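TetR-family transcriptional regulator (Streptomyces coelicolor A3, PDB 2QIB) probably binds DNA as a dimeric transcriptional regulator of the TetR family, controlling the expression of target genes from cis-regulatory sites. Local coordinates at residues A[21-26]-A[65-70]; A[94-99]-A[176-181]; A[105-110]-A[166-171]; A[130-135]-A[155-160]; A[138-143]-A[147-152]. All coordinates share one frame; numbering follows the deposited sequence.

Contact 1 (A[21-26]-A[65-70])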
# COMPACT_ATOMS: atom_id res chain seq x y z
N VAL A 21 -15.49 14.90 -20.03
CA VAL A 21 -14.37 15.64 -20.55
C VAL A 21 -13.35 15.82 -19.43
O VAL A 21 -12.14 15.63 -19.63
CB VAL A 21 -14.85 16.99 -21.08
CG1 VAL A 21 -13.68 17.95 -21.31
CG2 VAL A 21 -15.68 16.78 -22.36
N ALA A 22 -13.84 16.21 -18.26
CA ALA A 22 -12.96 16.35 -17.09
C ALA A 22 -12.25 15.06 -16.76
O ALA A 22 -11.03 15.06 -16.49
CB ALA A 22 -13.76 16.83 -15.88
N LEU A 23 -13.00 13.96 -16.75
CA LEU A 23 -12.39 12.67 -16.46
C LEU A 23 -11.31 12.34 -17.49
O LEU A 23 -10.22 11.87 -17.13
CB LEU A 23 -13.46 11.58 -16.45
CG LEU A 23 -12.88 10.20 -16.07
CD1 LEU A 23 -11.95 10.25 -14.82
CD2 LEU A 23 -14.03 9.27 -15.83
N ASP A 24 -11.59 12.62 -18.76
CA ASP A 24 -10.59 12.38 -19.80
C ASP A 24 -9.26 13.14 -19.53
O ASP A 24 -8.18 12.57 -19.55
CB ASP A 24 -11.12 12.80 -21.17
CG ASP A 24 -10.12 12.53 -22.29
OD1 ASP A 24 -9.62 11.40 -22.36
OD2 ASP A 24 -9.82 13.44 -23.08
N LEU A 25 -9.37 14.43 -19.25
CA LEU A 25 -8.19 15.27 -19.02
C LEU A 25 -7.47 14.92 -17.73
O LEU A 25 -6.24 14.81 -17.73
CB LEU A 25 -8.54 16.76 -19.11
CG LEU A 25 -9.04 17.23 -20.49
CD1 LEU A 25 -9.18 18.76 -20.47
CD2 LEU A 25 -8.13 16.77 -21.60
N PHE A 26 -8.24 14.73 -16.65
CA PHE A 26 -7.66 14.35 -15.35
C PHE A 26 -7.09 12.93 -15.39
O PHE A 26 -6.32 12.54 -14.50
CB PHE A 26 -8.67 14.48 -14.23
CG PHE A 26 -8.97 15.92 -13.84
CD1 PHE A 26 -7.92 16.79 -13.47
CD2 PHE A 26 -10.28 16.39 -13.78
CE1 PHE A 26 -8.21 18.12 -13.05
CE2 PHE A 26 -10.57 17.69 -13.38
CZ PHE A 26 -9.54 18.57 -13.02
N LEU A 65 -13.83 11.94 -10.44
CA LEU A 65 -13.32 10.86 -9.59
C LEU A 65 -14.45 9.93 -9.14
O LEU A 65 -14.27 8.70 -9.09
CB LEU A 65 -12.56 11.44 -8.39
CG LEU A 65 -12.00 10.38 -7.42
CD1 LEU A 65 -11.05 9.36 -8.14
CD2 LEU A 65 -11.27 11.05 -6.27
N GLN A 66 -15.62 10.50 -8.83
CA GLN A 66 -16.81 9.69 -8.54
C GLN A 66 -17.17 8.75 -9.69
O GLN A 66 -17.45 7.56 -9.48
CB GLN A 66 -18.00 10.60 -8.20
CG GLN A 66 -19.33 9.83 -8.01
CD GLN A 66 -19.42 9.23 -6.62
OE1 GLN A 66 -19.42 8.01 -6.44
NE2 GLN A 66 -19.46 10.10 -5.62
N ARG A 67 -17.18 9.27 -10.90
CA ARG A 67 -17.45 8.42 -12.05
C ARG A 67 -16.41 7.29 -12.19
O ARG A 67 -16.75 6.12 -12.40
CB ARG A 67 -17.47 9.24 -13.34
CG ARG A 67 -17.98 8.38 -14.49
CD ARG A 67 -17.97 9.05 -15.83
NE ARG A 67 -19.06 10.02 -15.94
CZ ARG A 67 -19.32 10.70 -17.04
NH1 ARG A 67 -18.56 10.52 -18.11
NH2 ARG A 67 -20.33 11.57 -17.07
N ALA A 68 -15.14 7.67 -12.08
CA ALA A 68 -14.01 6.72 -12.19
C ALA A 68 -14.06 5.65 -11.10
O ALA A 68 -13.85 4.45 -11.35
CB ALA A 68 -12.72 7.46 -12.10
N SER A 69 -14.35 6.11 -9.88
CA SER A 69 -14.45 5.23 -8.71
C SER A 69 -15.59 4.22 -8.88
O SER A 69 -15.43 3.02 -8.57
CB SER A 69 -14.62 6.08 -7.44
OG SER A 69 -13.42 6.81 -7.20
N ASP A 70 -16.76 4.68 -9.35
CA ASP A 70 -17.87 3.79 -9.66
C ASP A 70 -17.52 2.75 -10.71
O ASP A 70 -17.91 1.57 -10.59
CB ASP A 70 -19.11 4.58 -10.11
CG ASP A 70 -19.74 5.35 -8.97
OD1 ASP A 70 -19.44 5.03 -7.81
OD2 ASP A 70 -20.51 6.30 -9.22
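L23 of helix 11-28 meets R67 and A68 of helix 57-75, and both segments are helical throughout. The backbones approach most closely at L23 and L65, whose CA atoms lie 7.2 Å apart, and no hydrogen bond crosses between them. L23 carries its side of the contact by itself. With its CG anti to the backbone N (chi1 -177°), its forked end is sent across to helix 57-75, and the two methyls divide the work. CD1 of L23 rests on CB of A68 at 4.0 Å, while CD2 of L23 lies 3.9 Å from CD of R67, on the aliphatic part of that chain. Helix 11-28 belongs to the TetR-type DNA-binding region, whose helix-turn-helix is predicted at residues 35-54; V21 and L25 pack their side chains on I39 of helix 36-43, so the helix packs on both helix 36-43, part of that predicted motif, and helix 57-75. R67 runs extended through CD and then bends at chi3 (-75°), which carries its guanidinium past the leucine to the carbonyl O of Q16. Within helix 57-75, S69 folds back on its own backbone: its OG bonds to O of L65 at 2.8 Å, from 43° out of the carbonyl plane. That oxygen also takes the S69 N at 2.7 Å and is therefore gripped twice. L65 points away from helix 11-28, and its side chain packs on T121 and L124 of helix 119-140.

Contact 2 (A[94-99]-A[176-181])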
# COMPACT_ATOMS: atom_id res chain seq x y z
N ARG A 94 -9.09 -6.58 -15.61
CA ARG A 94 -9.92 -5.36 -15.65
C ARG A 94 -9.30 -4.22 -14.82
O ARG A 94 -9.35 -3.04 -15.22
CB ARG A 94 -11.33 -5.68 -15.18
CG ARG A 94 -12.08 -6.64 -16.18
CD ARG A 94 -13.60 -6.59 -15.96
NE ARG A 94 -13.99 -7.14 -14.67
CZ ARG A 94 -14.20 -8.44 -14.41
NH1 ARG A 94 -14.00 -9.40 -15.34
NH2 ARG A 94 -14.59 -8.78 -13.20
N TYR A 95 -8.70 -4.59 -13.69
CA TYR A 95 -8.02 -3.64 -12.82
C TYR A 95 -6.86 -2.98 -13.55
O TYR A 95 -6.78 -1.75 -13.62
CB TYR A 95 -7.59 -4.33 -11.53
CG TYR A 95 -6.67 -3.50 -10.64
CD1 TYR A 95 -7.05 -2.22 -10.19
CD2 TYR A 95 -5.44 -4.01 -10.21
CE1 TYR A 95 -6.21 -1.48 -9.31
CE2 TYR A 95 -4.60 -3.28 -9.34
CZ TYR A 95 -4.98 -2.02 -8.91
OH TYR A 95 -4.20 -1.28 -8.05
N PHE A 96 -5.99 -3.77 -14.19
CA PHE A 96 -4.90 -3.18 -14.97
C PHE A 96 -5.37 -2.40 -16.20
O PHE A 96 -4.75 -1.39 -16.57
CB PHE A 96 -3.84 -4.24 -15.31
CG PHE A 96 -2.84 -4.44 -14.16
CD1 PHE A 96 -3.18 -5.20 -13.05
CD2 PHE A 96 -1.60 -3.85 -14.22
CE1 PHE A 96 -2.28 -5.37 -11.99
CE2 PHE A 96 -0.66 -4.01 -13.16
CZ PHE A 96 -1.01 -4.78 -12.06
N ASP A 97 -6.47 -2.85 -16.81
CA ASP A 97 -7.07 -2.08 -17.94
C ASP A 97 -7.41 -0.69 -17.40
O ASP A 97 -7.07 0.34 -18.02
CB ASP A 97 -8.37 -2.75 -18.39
CG ASP A 97 -8.16 -3.98 -19.27
OD1 ASP A 97 -7.01 -4.26 -19.70
OD2 ASP A 97 -9.17 -4.68 -19.52
N PHE A 98 -8.07 -0.67 -16.25
CA PHE A 98 -8.47 0.60 -15.64
C PHE A 98 -7.27 1.50 -15.35
O PHE A 98 -7.26 2.69 -15.67
CB PHE A 98 -9.24 0.34 -14.34
CG PHE A 98 -9.72 1.61 -13.67
CD1 PHE A 98 -10.98 2.14 -13.99
CD2 PHE A 98 -8.92 2.27 -12.75
CE1 PHE A 98 -11.41 3.33 -13.40
CE2 PHE A 98 -9.35 3.46 -12.14
CZ PHE A 98 -10.58 3.98 -12.45
N VAL A 99 -6.26 0.93 -14.69
CA VAL A 99 -5.04 1.66 -14.30
C VAL A 99 -4.33 2.23 -15.54
O VAL A 99 -3.93 3.40 -15.57
CB VAL A 99 -4.08 0.77 -13.46
CG1 VAL A 99 -2.77 1.48 -13.21
CG2 VAL A 99 -4.76 0.41 -12.11
N ALA A 176 0.76 -8.63 -17.76
CA ALA A 176 0.27 -10.01 -17.60
C ALA A 176 1.04 -10.70 -16.47
O ALA A 176 0.45 -11.50 -15.71
CB ALA A 176 0.40 -10.81 -18.90
N GLU A 177 2.35 -10.47 -16.41
CA GLU A 177 3.17 -11.03 -15.33
C GLU A 177 2.69 -10.53 -13.96
O GLU A 177 2.58 -11.30 -13.00
CB GLU A 177 4.64 -10.71 -15.54
CG GLU A 177 5.52 -11.23 -14.43
CD GLU A 177 6.99 -11.07 -14.74
OE1 GLU A 177 7.36 -11.01 -15.94
OE2 GLU A 177 7.79 -11.01 -13.77
N LEU A 178 2.39 -9.24 -13.89
CA LEU A 178 1.98 -8.63 -12.59
C LEU A 178 0.59 -9.09 -12.13
O LEU A 178 0.33 -9.22 -10.92
CB LEU A 178 2.11 -7.12 -12.65
CG LEU A 178 3.59 -6.68 -12.76
CD1 LEU A 178 3.65 -5.13 -12.77
CD2 LEU A 178 4.59 -7.24 -11.70
N GLU A 179 -0.31 -9.27 -13.10
CA GLU A 179 -1.65 -9.76 -12.81
C GLU A 179 -1.53 -11.15 -12.18
O GLU A 179 -2.09 -11.37 -11.09
CB GLU A 179 -2.50 -9.82 -14.09
CG GLU A 179 -2.86 -8.41 -14.61
CD GLU A 179 -3.38 -8.46 -16.02
OE1 GLU A 179 -3.73 -9.55 -16.49
OE2 GLU A 179 -3.40 -7.42 -16.66
N THR A 180 -0.77 -12.06 -12.82
CA THR A 180 -0.55 -13.41 -12.27
C THR A 180 0.17 -13.34 -10.93
O THR A 180 -0.17 -14.06 -9.97
CB THR A 180 0.22 -14.28 -13.29
OG1 THR A 180 -0.71 -14.58 -14.35
CG2 THR A 180 0.67 -15.58 -12.65
N GLN A 181 1.18 -12.48 -10.88
CA GLN A 181 1.91 -12.27 -9.62
C GLN A 181 1.00 -11.88 -8.46
O GLN A 181 1.14 -12.45 -7.37
CB GLN A 181 2.96 -11.20 -9.82
CG GLN A 181 3.87 -10.97 -8.55
CD GLN A 181 5.18 -10.36 -8.92
OE1 GLN A 181 6.03 -11.03 -9.51
NE2 GLN A 181 5.41 -9.10 -8.52
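F96 of helix 84-101 lies against L178 and E179 of helix 175-194, with the nearest CA atoms, those of F96 and E179, 7.7 Å apart. Two unlike surfaces meet the phenyl group. CZ of F96 touches CB of L178 at 3.9 Å, the two side chains crossing at about a right angle. E179 instead runs past the phenylalanine in the opposite direction: its CG sits 3.6 Å from CD1 of F96, and its OE2 reaches 3.5 Å from CB of F96. The ring and carboxylate planes differ by 51°, so they are not stacked. This is the buried interior of the all-helical TetR C-terminal domain, where W167 of helix 147-168 adds an edge-to-face partner to the F96 ring. The buried carboxylate has a mate, since OE2 of E179 is salt-bridged to R175, which also pairs with D97. R175 thus bridges two acids, with OD1 of D97 and OE2 of E179 5.7 Å apart, and it probably offsets their mutual repulsion. Cutting F96 back to an alanine is likely to open a gap beside L178 and W167 and to strip the packing from CG of E179, whose carboxylate R175 would still hold. Beyond the contact, helix 175-194 reaches the dimer partner: L178 also packs on L151 of the second subunit, and E177 forms a salt bridge with R148 of that subunit.

Contact 3 (A[105-110]-A[166-171])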
# COMPACT_ATOMS: atom_id res chain seq x y z
N GLY A 105 -3.42 10.19 -14.12
CA GLY A 105 -4.27 10.71 -13.04
C GLY A 105 -4.28 9.83 -11.78
O GLY A 105 -4.26 10.34 -10.64
N PHE A 106 -4.30 8.51 -12.01
CA PHE A 106 -4.18 7.52 -10.93
C PHE A 106 -2.87 7.71 -10.14
O PHE A 106 -2.89 7.79 -8.89
CB PHE A 106 -4.24 6.12 -11.56
CG PHE A 106 -4.26 4.98 -10.58
CD1 PHE A 106 -5.47 4.56 -10.02
CD2 PHE A 106 -3.09 4.28 -10.28
CE1 PHE A 106 -5.51 3.47 -9.12
CE2 PHE A 106 -3.13 3.17 -9.37
CZ PHE A 106 -4.32 2.81 -8.78
N SER A 107 -1.76 7.83 -10.87
CA SER A 107 -0.45 8.00 -10.20
C SER A 107 -0.48 9.28 -9.39
O SER A 107 -0.07 9.30 -8.24
CB SER A 107 0.71 8.06 -11.18
OG SER A 107 0.81 6.81 -11.83
N ALA A 108 -0.97 10.36 -10.00
CA ALA A 108 -0.98 11.65 -9.29
C ALA A 108 -1.85 11.61 -8.04
O ALA A 108 -1.45 12.11 -6.97
CB ALA A 108 -1.42 12.80 -10.26
N LEU A 109 -3.03 11.01 -8.14
CA LEU A 109 -3.95 10.91 -7.01
C LEU A 109 -3.36 10.07 -5.90
O LEU A 109 -3.42 10.45 -4.72
CB LEU A 109 -5.28 10.30 -7.44
CG LEU A 109 -6.33 10.04 -6.37
CD1 LEU A 109 -6.83 11.35 -5.76
CD2 LEU A 109 -7.47 9.25 -6.93
N MSE A 110 -2.80 8.93 -6.27
CA MSE A 110 -2.36 7.97 -5.26
C MSE A 110 -1.06 8.41 -4.62
O MSE A 110 -0.88 8.26 -3.40
CB MSE A 110 -2.25 6.55 -5.83
CG MSE A 110 -3.55 6.01 -6.40
SE MSE A 110 -5.15 6.12 -5.21
CE MSE A 110 -4.59 4.82 -3.86
N LEU A 166 3.64 1.02 -9.09
CA LEU A 166 5.02 0.76 -9.46
C LEU A 166 5.10 0.34 -10.92
O LEU A 166 6.08 0.66 -11.62
CB LEU A 166 5.64 -0.31 -8.53
CG LEU A 166 5.84 0.21 -7.09
CD1 LEU A 166 6.00 -0.96 -6.08
CD2 LEU A 166 7.07 1.19 -7.02
N TRP A 167 4.06 -0.38 -11.39
CA TRP A 167 4.00 -0.82 -12.80
C TRP A 167 4.00 0.41 -13.72
O TRP A 167 4.81 0.50 -14.66
CB TRP A 167 2.79 -1.71 -13.06
CG TRP A 167 2.57 -1.96 -14.52
CD1 TRP A 167 3.38 -2.65 -15.39
CD2 TRP A 167 1.48 -1.46 -15.30
NE1 TRP A 167 2.81 -2.66 -16.67
CE2 TRP A 167 1.65 -1.92 -16.63
CE3 TRP A 167 0.33 -0.71 -14.97
CZ2 TRP A 167 0.72 -1.62 -17.65
CZ3 TRP A 167 -0.59 -0.40 -15.98
CH2 TRP A 167 -0.39 -0.87 -17.30
N LEU A 168 3.17 1.39 -13.37
CA LEU A 168 3.03 2.62 -14.19
C LEU A 168 4.33 3.41 -14.35
O LEU A 168 4.51 4.14 -15.35
CB LEU A 168 1.95 3.50 -13.61
CG LEU A 168 0.50 3.08 -13.82
CD1 LEU A 168 -0.37 4.01 -13.00
CD2 LEU A 168 0.12 3.16 -15.31
N ASP A 169 5.22 3.29 -13.38
CA ASP A 169 6.49 4.01 -13.43
C ASP A 169 7.48 3.28 -14.34
O ASP A 169 8.40 2.59 -13.87
CB ASP A 169 7.05 4.20 -12.02
CG ASP A 169 8.23 5.14 -11.99
OD1 ASP A 169 8.55 5.75 -13.05
OD2 ASP A 169 8.87 5.24 -10.92
N GLY A 170 7.28 3.40 -15.65
CA GLY A 170 8.21 2.83 -16.62
C GLY A 170 7.69 1.61 -17.38
O GLY A 170 8.23 1.26 -18.42
N ARG A 171 6.66 0.94 -16.83
CA ARG A 171 6.12 -0.29 -17.44
C ARG A 171 7.24 -1.25 -17.85
O ARG A 171 7.23 -1.82 -18.95
CB ARG A 171 5.19 0.06 -18.61
CG ARG A 171 4.01 0.95 -18.20
CD ARG A 171 2.97 1.09 -19.34
NE ARG A 171 1.96 2.07 -18.95
CZ ARG A 171 0.72 2.12 -19.44
NH1 ARG A 171 0.31 1.22 -20.33
NH2 ARG A 171 -0.11 3.07 -19.01
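L168, near the end of helix 147-168, sets its CD1 methyl against both F106 and S107 of helix 103-116. This is the tight part: CD1 of L168 is 3.3 Å from OG of S107 and 3.9 Å from CD2 of F106. The leucine and phenylalanine side chains cross at about a right angle. F106 is covered on one face by its own helix, with CG of selenomethionine M110 4.0 Å above the ring centre, and V99 of helix 84-101 touches both F106 and L168. The loose side begins just past L168, where D169 centres an inverse gamma turn and D169, G170 and R171 are exposed. R171 folds back on W167, with its CG over one face of the indole and CH2 of W167 3.7 Å above the plane of the guanidinium, near its rim, and forms a salt bridge with D100. With OG beside the backbone N (chi1 -65°), the serine hydroxyl bonds back to O of G103. The hydroxyl is thus engaged with its own helix, and toward L168 it makes only van der Waals contact; no hydrogen bond joins the two segments.

Contact 4 (A[130-135]-A[155-160])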
# COMPACT_ATOMS: atom_id res chain seq x y z
N GLN A 130 -12.81 -0.42 0.02
CA GLN A 130 -13.84 -1.20 0.69
C GLN A 130 -14.66 -2.08 -0.29
O GLN A 130 -14.99 -3.21 0.04
CB GLN A 130 -14.74 -0.26 1.51
CG GLN A 130 -15.90 -0.97 2.17
CD GLN A 130 -15.48 -1.84 3.34
OE1 GLN A 130 -14.34 -1.77 3.81
NE2 GLN A 130 -16.41 -2.63 3.85
N ALA A 131 -14.98 -1.58 -1.48
CA ALA A 131 -15.67 -2.38 -2.51
C ALA A 131 -14.86 -3.63 -2.87
O ALA A 131 -15.43 -4.75 -2.96
CB ALA A 131 -15.92 -1.55 -3.76
N ALA A 132 -13.54 -3.47 -3.01
CA ALA A 132 -12.66 -4.63 -3.25
C ALA A 132 -12.77 -5.63 -2.10
O ALA A 132 -12.95 -6.85 -2.33
CB ALA A 132 -11.18 -4.18 -3.43
N TYR A 133 -12.68 -5.13 -0.87
CA TYR A 133 -12.77 -5.95 0.33
C TYR A 133 -14.08 -6.79 0.36
O TYR A 133 -14.06 -8.01 0.57
CB TYR A 133 -12.66 -5.01 1.56
CG TYR A 133 -12.73 -5.70 2.89
CD1 TYR A 133 -11.66 -6.47 3.36
CD2 TYR A 133 -13.86 -5.58 3.70
CE1 TYR A 133 -11.71 -7.10 4.61
CE2 TYR A 133 -13.93 -6.23 4.96
CZ TYR A 133 -12.84 -6.96 5.40
OH TYR A 133 -12.90 -7.62 6.63
N VAL A 134 -15.21 -6.11 0.15
CA VAL A 134 -16.51 -6.77 0.14
C VAL A 134 -16.57 -7.90 -0.92
O VAL A 134 -17.12 -8.99 -0.66
CB VAL A 134 -17.63 -5.73 -0.06
CG1 VAL A 134 -19.00 -6.43 -0.41
CG2 VAL A 134 -17.76 -4.88 1.22
N GLN A 135 -16.05 -7.63 -2.10
CA GLN A 135 -16.06 -8.67 -3.15
C GLN A 135 -15.18 -9.87 -2.81
O GLN A 135 -15.57 -11.01 -3.02
CB GLN A 135 -15.67 -8.09 -4.51
CG GLN A 135 -16.74 -7.14 -5.11
CD GLN A 135 -18.16 -7.78 -5.12
OE1 GLN A 135 -18.35 -8.87 -5.63
NE2 GLN A 135 -19.13 -7.08 -4.54
N SER A 155 -4.40 -5.90 3.54
CA SER A 155 -2.97 -5.66 3.23
C SER A 155 -2.69 -6.08 1.77
O SER A 155 -1.86 -5.43 1.09
CB SER A 155 -2.03 -6.38 4.21
OG SER A 155 -2.13 -7.77 4.07
N TRP A 156 -3.43 -7.08 1.27
CA TRP A 156 -3.31 -7.47 -0.14
C TRP A 156 -3.82 -6.36 -1.06
O TRP A 156 -3.22 -6.07 -2.08
CB TRP A 156 -4.03 -8.76 -0.47
CG TRP A 156 -3.84 -9.14 -1.91
CD1 TRP A 156 -2.81 -9.84 -2.49
CD2 TRP A 156 -4.72 -8.76 -2.98
NE1 TRP A 156 -3.03 -9.96 -3.88
CE2 TRP A 156 -4.18 -9.28 -4.18
CE3 TRP A 156 -5.91 -8.02 -3.03
CZ2 TRP A 156 -4.82 -9.10 -5.42
CZ3 TRP A 156 -6.55 -7.85 -4.29
CH2 TRP A 156 -5.98 -8.37 -5.45
N ILE A 157 -4.95 -5.76 -0.68
CA ILE A 157 -5.49 -4.60 -1.43
C ILE A 157 -4.42 -3.49 -1.50
O ILE A 157 -4.18 -2.95 -2.57
CB ILE A 157 -6.82 -4.09 -0.82
CG1 ILE A 157 -7.91 -5.15 -1.03
CG2 ILE A 157 -7.21 -2.71 -1.44
CD1 ILE A 157 -9.16 -4.96 -0.14
N SER A 158 -3.73 -3.20 -0.40
CA SER A 158 -2.60 -2.23 -0.44
C SER A 158 -1.47 -2.68 -1.37
O SER A 158 -0.87 -1.86 -2.08
CB SER A 158 -2.05 -1.99 0.97
OG SER A 158 -3.09 -1.49 1.84
N LEU A 159 -1.17 -3.98 -1.34
CA LEU A 159 -0.15 -4.58 -2.20
C LEU A 159 -0.54 -4.38 -3.69
O LEU A 159 0.33 -4.06 -4.55
CB LEU A 159 -0.03 -6.09 -1.90
CG LEU A 159 1.10 -6.75 -2.70
CD1 LEU A 159 2.45 -6.27 -2.13
CD2 LEU A 159 0.97 -8.25 -2.55
N ALA A 160 -1.82 -4.62 -3.99
CA ALA A 160 -2.31 -4.47 -5.37
C ALA A 160 -2.29 -3.01 -5.86
O ALA A 160 -1.94 -2.74 -7.02
CB ALA A 160 -3.72 -5.07 -5.51
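I157 of helix 147-168 drives its terminal methyl, CD1, against CB of A132 and the backbone N and CB of Y133 on helix 119-140. CD1 of I157 stands 3.6 Å from N of Y133, and lies 3.9 Å from CB of A132 and equally far from CB of Y133. With CG1 of I157 anti to the carbonyl carbon (chi1 -67°), this longer branch is the one that reaches across. The small methyl of A132 probably lets it come so near the backbone of Y133; the nearest CA atoms, of A132 and I157, are 7.4 Å apart. In the next shell the Y133 ring forms a cation-pi pair with R154, which is also bonded to Q130. F76 packs on A132. Further out, W156 is hydrogen-bonded through NE1 to L182 O, and S158 bonds to S162 of the second subunit. The arrangement is that of two consecutive helices, linked by a short loop, in the C-terminal domain of a TetR-type regulator, with one of them also lining the dimer interface.

Contact 5 (A[138-143]-A[147-152])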
# COMPACT_ATOMS: atom_id res chain seq x y z
N SER A 138 -16.92 -11.99 -0.29
CA SER A 138 -18.04 -12.70 -0.93
C SER A 138 -17.55 -13.98 -1.60
O SER A 138 -18.14 -15.06 -1.46
CB SER A 138 -18.71 -11.78 -1.96
OG SER A 138 -19.77 -12.47 -2.63
N HIS A 139 -16.45 -13.88 -2.33
CA HIS A 139 -15.90 -15.04 -3.00
C HIS A 139 -15.34 -16.08 -2.04
O HIS A 139 -15.47 -17.29 -2.31
CB HIS A 139 -14.83 -14.63 -4.01
CG HIS A 139 -15.40 -14.06 -5.27
ND1 HIS A 139 -15.68 -14.85 -6.37
CD2 HIS A 139 -15.76 -12.80 -5.60
CE1 HIS A 139 -16.18 -14.08 -7.33
NE2 HIS A 139 -16.23 -12.83 -6.89
N LEU A 140 -14.76 -15.61 -0.93
CA LEU A 140 -14.28 -16.51 0.12
C LEU A 140 -15.42 -17.13 0.91
O LEU A 140 -15.19 -18.09 1.67
CB LEU A 140 -13.29 -15.80 1.05
CG LEU A 140 -11.95 -15.33 0.45
CD1 LEU A 140 -11.18 -14.42 1.44
CD2 LEU A 140 -11.08 -16.53 -0.01
N ASP A 141 -16.63 -16.59 0.73
CA ASP A 141 -17.86 -17.04 1.42
C ASP A 141 -17.74 -16.82 2.93
O ASP A 141 -18.13 -17.67 3.74
CB ASP A 141 -18.15 -18.53 1.11
CG ASP A 141 -19.57 -18.94 1.46
OD1 ASP A 141 -20.43 -18.05 1.69
OD2 ASP A 141 -19.82 -20.16 1.50
N VAL A 142 -17.20 -15.66 3.29
CA VAL A 142 -17.01 -15.29 4.68
C VAL A 142 -17.79 -14.02 5.00
O VAL A 142 -17.61 -12.99 4.35
CB VAL A 142 -15.51 -15.11 4.99
CG1 VAL A 142 -15.33 -14.63 6.42
CG2 VAL A 142 -14.74 -16.40 4.73
N THR A 143 -18.66 -14.08 6.01
CA THR A 143 -19.44 -12.90 6.38
C THR A 143 -18.94 -12.22 7.65
O THR A 143 -19.10 -11.01 7.80
CB THR A 143 -20.95 -13.20 6.49
OG1 THR A 143 -21.13 -14.26 7.43
CG2 THR A 143 -21.52 -13.63 5.15
N ALA A 147 -9.94 -11.48 12.60
CA ALA A 147 -8.92 -10.45 12.49
C ALA A 147 -7.83 -10.75 11.45
O ALA A 147 -7.43 -9.86 10.67
CB ALA A 147 -8.26 -10.20 13.86
N ARG A 148 -7.34 -11.99 11.47
CA ARG A 148 -6.21 -12.38 10.65
C ARG A 148 -6.59 -12.29 9.19
O ARG A 148 -5.80 -11.81 8.36
CB ARG A 148 -5.72 -13.78 11.00
CG ARG A 148 -4.85 -13.76 12.27
CD ARG A 148 -4.53 -15.14 12.82
NE ARG A 148 -3.72 -14.96 14.04
CZ ARG A 148 -4.21 -14.60 15.23
NH1 ARG A 148 -5.51 -14.37 15.40
NH2 ARG A 148 -3.37 -14.46 16.27
N LEU A 149 -7.82 -12.72 8.89
CA LEU A 149 -8.32 -12.68 7.51
C LEU A 149 -8.50 -11.24 7.06
O LEU A 149 -8.12 -10.88 5.93
CB LEU A 149 -9.63 -13.44 7.37
CG LEU A 149 -10.20 -13.42 5.95
CD1 LEU A 149 -9.20 -14.00 4.90
CD2 LEU A 149 -11.52 -14.20 5.92
N GLU A 150 -9.10 -10.41 7.92
CA GLU A 150 -9.27 -9.01 7.55
C GLU A 150 -7.93 -8.37 7.23
O GLU A 150 -7.80 -7.64 6.24
CB GLU A 150 -9.99 -8.23 8.63
CG GLU A 150 -10.06 -6.75 8.29
CD GLU A 150 -10.95 -5.93 9.21
OE1 GLU A 150 -11.52 -6.50 10.17
OE2 GLU A 150 -11.07 -4.72 8.93
N LEU A 151 -6.91 -8.66 8.03
CA LEU A 151 -5.60 -8.01 7.81
C LEU A 151 -4.97 -8.49 6.50
O LEU A 151 -4.46 -7.68 5.71
CB LEU A 151 -4.68 -8.29 8.99
CG LEU A 151 -3.37 -7.51 8.94
CD1 LEU A 151 -2.86 -7.06 10.33
CD2 LEU A 151 -2.33 -8.35 8.26
N VAL A 152 -5.02 -9.80 6.25
CA VAL A 152 -4.45 -10.34 5.01
C VAL A 152 -5.14 -9.70 3.81
O VAL A 152 -4.46 -9.26 2.87
CB VAL A 152 -4.54 -11.87 4.93
CG1 VAL A 152 -4.17 -12.34 3.51
CG2 VAL A 152 -3.62 -12.48 5.97
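L149, in the first turn of helix 147-168, closes on L140 and V142 across the short turn that ends helix 119-140 with a Schellman motif. Backbone interactions set the turn: D141 takes a positive phi of 64°, its N bonds to O of S138 at 3.1 Å, and the chain then swings out so that V142 points back at helix 147-168. O of L140, at the helix end, is bonded to R206. Charged groups lie on the flank, where E150 forms salt bridges with R154 and with R172 of the second subunit. The apolar interactions hold the two segments together without any hydrogen bond between them, and M200 and L203 of helix 198-209 pack on L149 as well. Both leucine and valine meet L149 tip to tip, each on its own methyl. CD1 of L149 faces CD1 of L140 at 4.0 Å, whereas CD2 of L149 sits against both valine methyls, 3.9 Å from CG1 and 4.1 Å from CG2 of V142.

Contacts 2, 4 and 5 are buried, contact 1 is partly so, and contact 3 lies at the surface. Contacts 4 and 5 join the same two helices, 119-140 and 147-168, with centres 11 Å apart; contact 3 uses the far end of 147-168. Contact 1 belongs to the DNA-binding end yet touches the C-terminal domain, A68 O lying 3.4 Å from F98 CE1 of contact 2 and L65 packing on L109 of contact 3. None of the five has a hydrogen bond between its segments. Contacts 1, 4 and 5 are made between aliphatic carbons, apart from a backbone N met in 4; a methyl meets a ring and a serine oxygen in 3, and only in 2 does a carboxylate meet the partner.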